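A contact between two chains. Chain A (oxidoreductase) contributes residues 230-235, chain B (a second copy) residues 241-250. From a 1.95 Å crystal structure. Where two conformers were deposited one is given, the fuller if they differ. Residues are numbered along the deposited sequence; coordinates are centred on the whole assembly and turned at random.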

# COMPACT_ATOMS: atom_id res chain seq x y z
N THR A 230 2.65 -12.20 8.61
CA THR A 230 3.43 -13.21 9.33
C THR A 230 4.09 -14.18 8.36
O THR A 230 4.60 -15.24 8.76
N THR A 231 4.10 -13.80 7.08
CA THR A 231 4.64 -14.65 6.00
C THR A 231 5.62 -13.85 5.14
O THR A 231 5.80 -14.12 3.95
N ASN A 232 6.24 -12.84 5.75
CA ASN A 232 7.08 -11.89 5.04
C ASN A 232 8.53 -12.11 5.40
O ASN A 232 8.99 -11.67 6.45
N PHE A 233 9.26 -12.78 4.51
CA PHE A 233 10.67 -13.11 4.73
C PHE A 233 11.56 -11.88 4.55
O PHE A 233 12.73 -11.88 4.94
N ILE A 234 10.98 -10.83 3.98
CA ILE A 234 11.60 -9.52 3.90
C ILE A 234 10.56 -8.55 4.45
O ILE A 234 9.39 -8.65 4.09
N LYS A 235 10.98 -7.66 5.35
CA LYS A 235 10.07 -6.74 6.01
C LYS A 235 10.10 -5.38 5.32
O LYS A 235 11.15 -4.90 4.92
N VAL B 241 7.39 -8.45 -3.52
CA VAL B 241 6.63 -9.60 -4.01
C VAL B 241 6.66 -10.80 -3.04
O VAL B 241 7.73 -11.19 -2.56
N LYS B 242 5.49 -11.37 -2.77
CA LYS B 242 5.39 -12.49 -1.83
C LYS B 242 5.02 -13.78 -2.52
O LYS B 242 4.07 -13.83 -3.31
N GLY B 243 5.75 -14.84 -2.19
CA GLY B 243 5.42 -16.14 -2.72
C GLY B 243 5.29 -17.19 -1.63
O GLY B 243 5.66 -16.95 -0.48
N THR B 244 4.77 -18.36 -1.98
CA THR B 244 4.61 -19.45 -1.02
C THR B 244 5.94 -19.98 -0.49
O THR B 244 5.98 -20.64 0.56
N GLU B 245 7.03 -19.69 -1.19
CA GLU B 245 8.35 -20.15 -0.77
C GLU B 245 9.40 -19.04 -0.72
O GLU B 245 10.56 -19.26 -1.04
N GLY B 246 9.00 -17.85 -0.29
CA GLY B 246 9.95 -16.77 -0.14
C GLY B 246 9.37 -15.39 -0.37
O GLY B 246 8.18 -15.24 -0.62
N THR B 247 10.22 -14.37 -0.26
CA THR B 247 9.79 -12.99 -0.50
C THR B 247 10.89 -12.31 -1.29
O THR B 247 12.06 -12.65 -1.12
N GLY B 248 10.52 -11.39 -2.17
CA GLY B 248 11.49 -10.68 -2.99
C GLY B 248 11.32 -9.18 -2.97
O GLY B 248 10.19 -8.66 -2.80
N ILE B 249 12.43 -8.47 -3.15
CA ILE B 249 12.42 -7.01 -3.13
C ILE B 249 13.33 -6.48 -4.22
O ILE B 249 14.40 -7.03 -4.47
N ILE B 250 12.88 -5.46 -4.94
CA ILE B 250 13.78 -4.72 -5.83
C ILE B 250 13.64 -3.26 -5.40
O ILE B 250 12.55 -2.67 -5.51

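A hairpin can present one row of side chains to a partner while its other face turns elsewhere, and this contact between two copies of an oxidoreductase illustrates how such a row sorts polar from apolar work. In chain B, strands 241-243 and 246-250 pair through backbone hydrogen bonds, and K242(B), T247(B) and I249(B) all point toward chain A. The opposing segment has no regular secondary structure; F233(A) and I234(A) point toward the hairpin, whereas T231(A) and N232(A) leave their backbone sideways.

The charged part of the contact depends on a lysine reaching across the interface. K242(B), with chi angles m, t, p and t, carries its ammonium group to two acceptors: NZ donates to OG1 of T231(A) at 2.9 Å and to OD1 of N232(A) at 3.1 Å. T231(A) adopts the p rotamer and N232(A) the m rotamer, and the end of the asparagine comes nearer to chain B than its first bond would suggest. Its OD1 also accepts a hydrogen bond from the backbone N of T231(A) at 3.2 Å, so one carbonyl oxygen helps order its own loop while receiving the lysine.

A second polar link joins backbone to side chain. The N of F233(A) donates to OG1 of T247(B), a residue in the m rotamer, at 2.9 Å and with an angle of 151°; an unpaired loop amide is thus satisfied by a strand side chain.

Water extends both polar sites. Water 1 lies 2.9 Å from OG1 of T247(B), and hydrogen bonds link it to O of T231(A) at 2.9 Å and O of G246(B) at 2.8 Å, tying together the two backbones. Water 2 accepts from ND2 of N232(A) at 3.1 Å and from NZ of K242(B) at 3.2 Å, giving the asparagine and lysine a further, indirect connection.

Apolar packing completes the arrangement. I234(A), with chi angles m and t, buries more area than any other residue here. Its CD1 lies 3.8 Å from CG2 of I249(B), which is t at both chi angles, and 3.9 Å from CA of G248(B); its CB also sits 3.9 Å from CG2 of T247(B). The threonine therefore combines a polar contact through its hydroxyl with an apolar one through its methyl. F233(A), chi1 m, meets OG1 of T247(B) at its ring edge, while CD2 approaches CA of G246(B) to 3.8 Å. Glycine suits that position's backbone angles, at which a CB would jam against the preceding carbonyl oxygen.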

# COMPACT_ATOMS: atom_id res chain seq x y z
CB THR A 230 2.58 -13.99 10.38
OG1 THR A 230 1.41 -14.57 9.77
CG2 THR A 230 2.15 -13.08 11.52
CB THR A 231 3.50 -15.17 5.10
OG1 THR A 231 2.64 -14.08 4.72
CG2 THR A 231 2.66 -16.19 5.84
CB ASN A 232 6.68 -10.48 5.41
CG ASN A 232 5.23 -10.20 5.18
OD1 ASN A 232 4.36 -10.93 5.67
ND2 ASN A 232 4.94 -9.15 4.43
CB PHE A 233 11.08 -14.26 3.82
CG PHE A 233 10.38 -15.55 4.14
CD1 PHE A 233 10.89 -16.41 5.13
CD2 PHE A 233 9.24 -15.93 3.45
CE1 PHE A 233 10.25 -17.60 5.44
CE2 PHE A 233 8.59 -17.12 3.74
CZ PHE A 233 9.10 -17.96 4.75
CB ILE A 234 11.99 -9.17 2.43
CG1 ILE A 234 13.07 -10.13 1.93
CG2 ILE A 234 12.45 -7.72 2.32
CD1 ILE A 234 13.36 -10.05 0.42
CB LYS A 235 10.46 -6.57 7.49
CG LYS A 235 10.52 -7.87 8.29
CD LYS A 235 10.96 -7.60 9.73
CE LYS A 235 11.04 -8.88 10.57
NZ LYS A 235 12.25 -9.71 10.28
CB VAL B 241 7.04 -10.04 -5.47
CG1 VAL B 241 6.67 -8.97 -6.51
CG2 VAL B 241 8.52 -10.37 -5.57
CB LYS B 242 4.36 -12.21 -0.73
CG LYS B 242 4.71 -11.05 0.20
CD LYS B 242 3.58 -10.79 1.20
CE LYS B 242 3.51 -11.87 2.27
NZ LYS B 242 2.48 -11.55 3.28
CB THR B 244 3.81 -20.65 -1.59
OG1 THR B 244 4.50 -21.17 -2.74
CG2 THR B 244 2.39 -20.23 -1.96
CB GLU B 245 8.82 -21.33 -1.64
CG GLU B 245 8.00 -22.59 -1.43
CD GLU B 245 8.24 -23.68 -2.47
OE1 GLU B 245 7.45 -24.64 -2.47
OE2 GLU B 245 9.19 -23.57 -3.27
CB THR B 247 9.57 -12.24 0.84
OG1 THR B 247 8.68 -13.00 1.65
CG2 THR B 247 8.94 -10.85 0.60
CB ILE B 249 12.80 -6.46 -1.70
CG1 ILE B 249 12.53 -4.96 -1.57
CG2 ILE B 249 14.27 -6.80 -1.33
CD1 ILE B 249 12.53 -4.45 -0.10
CB ILE B 250 13.45 -4.91 -7.35
CG1 ILE B 250 13.45 -6.41 -7.72
CG2 ILE B 250 14.37 -4.05 -8.23
CD1 ILE B 250 13.18 -6.75 -9.20
O HOH W 1 6.21 -14.32 1.10
O HOH W 2 1.98 -8.46 3.81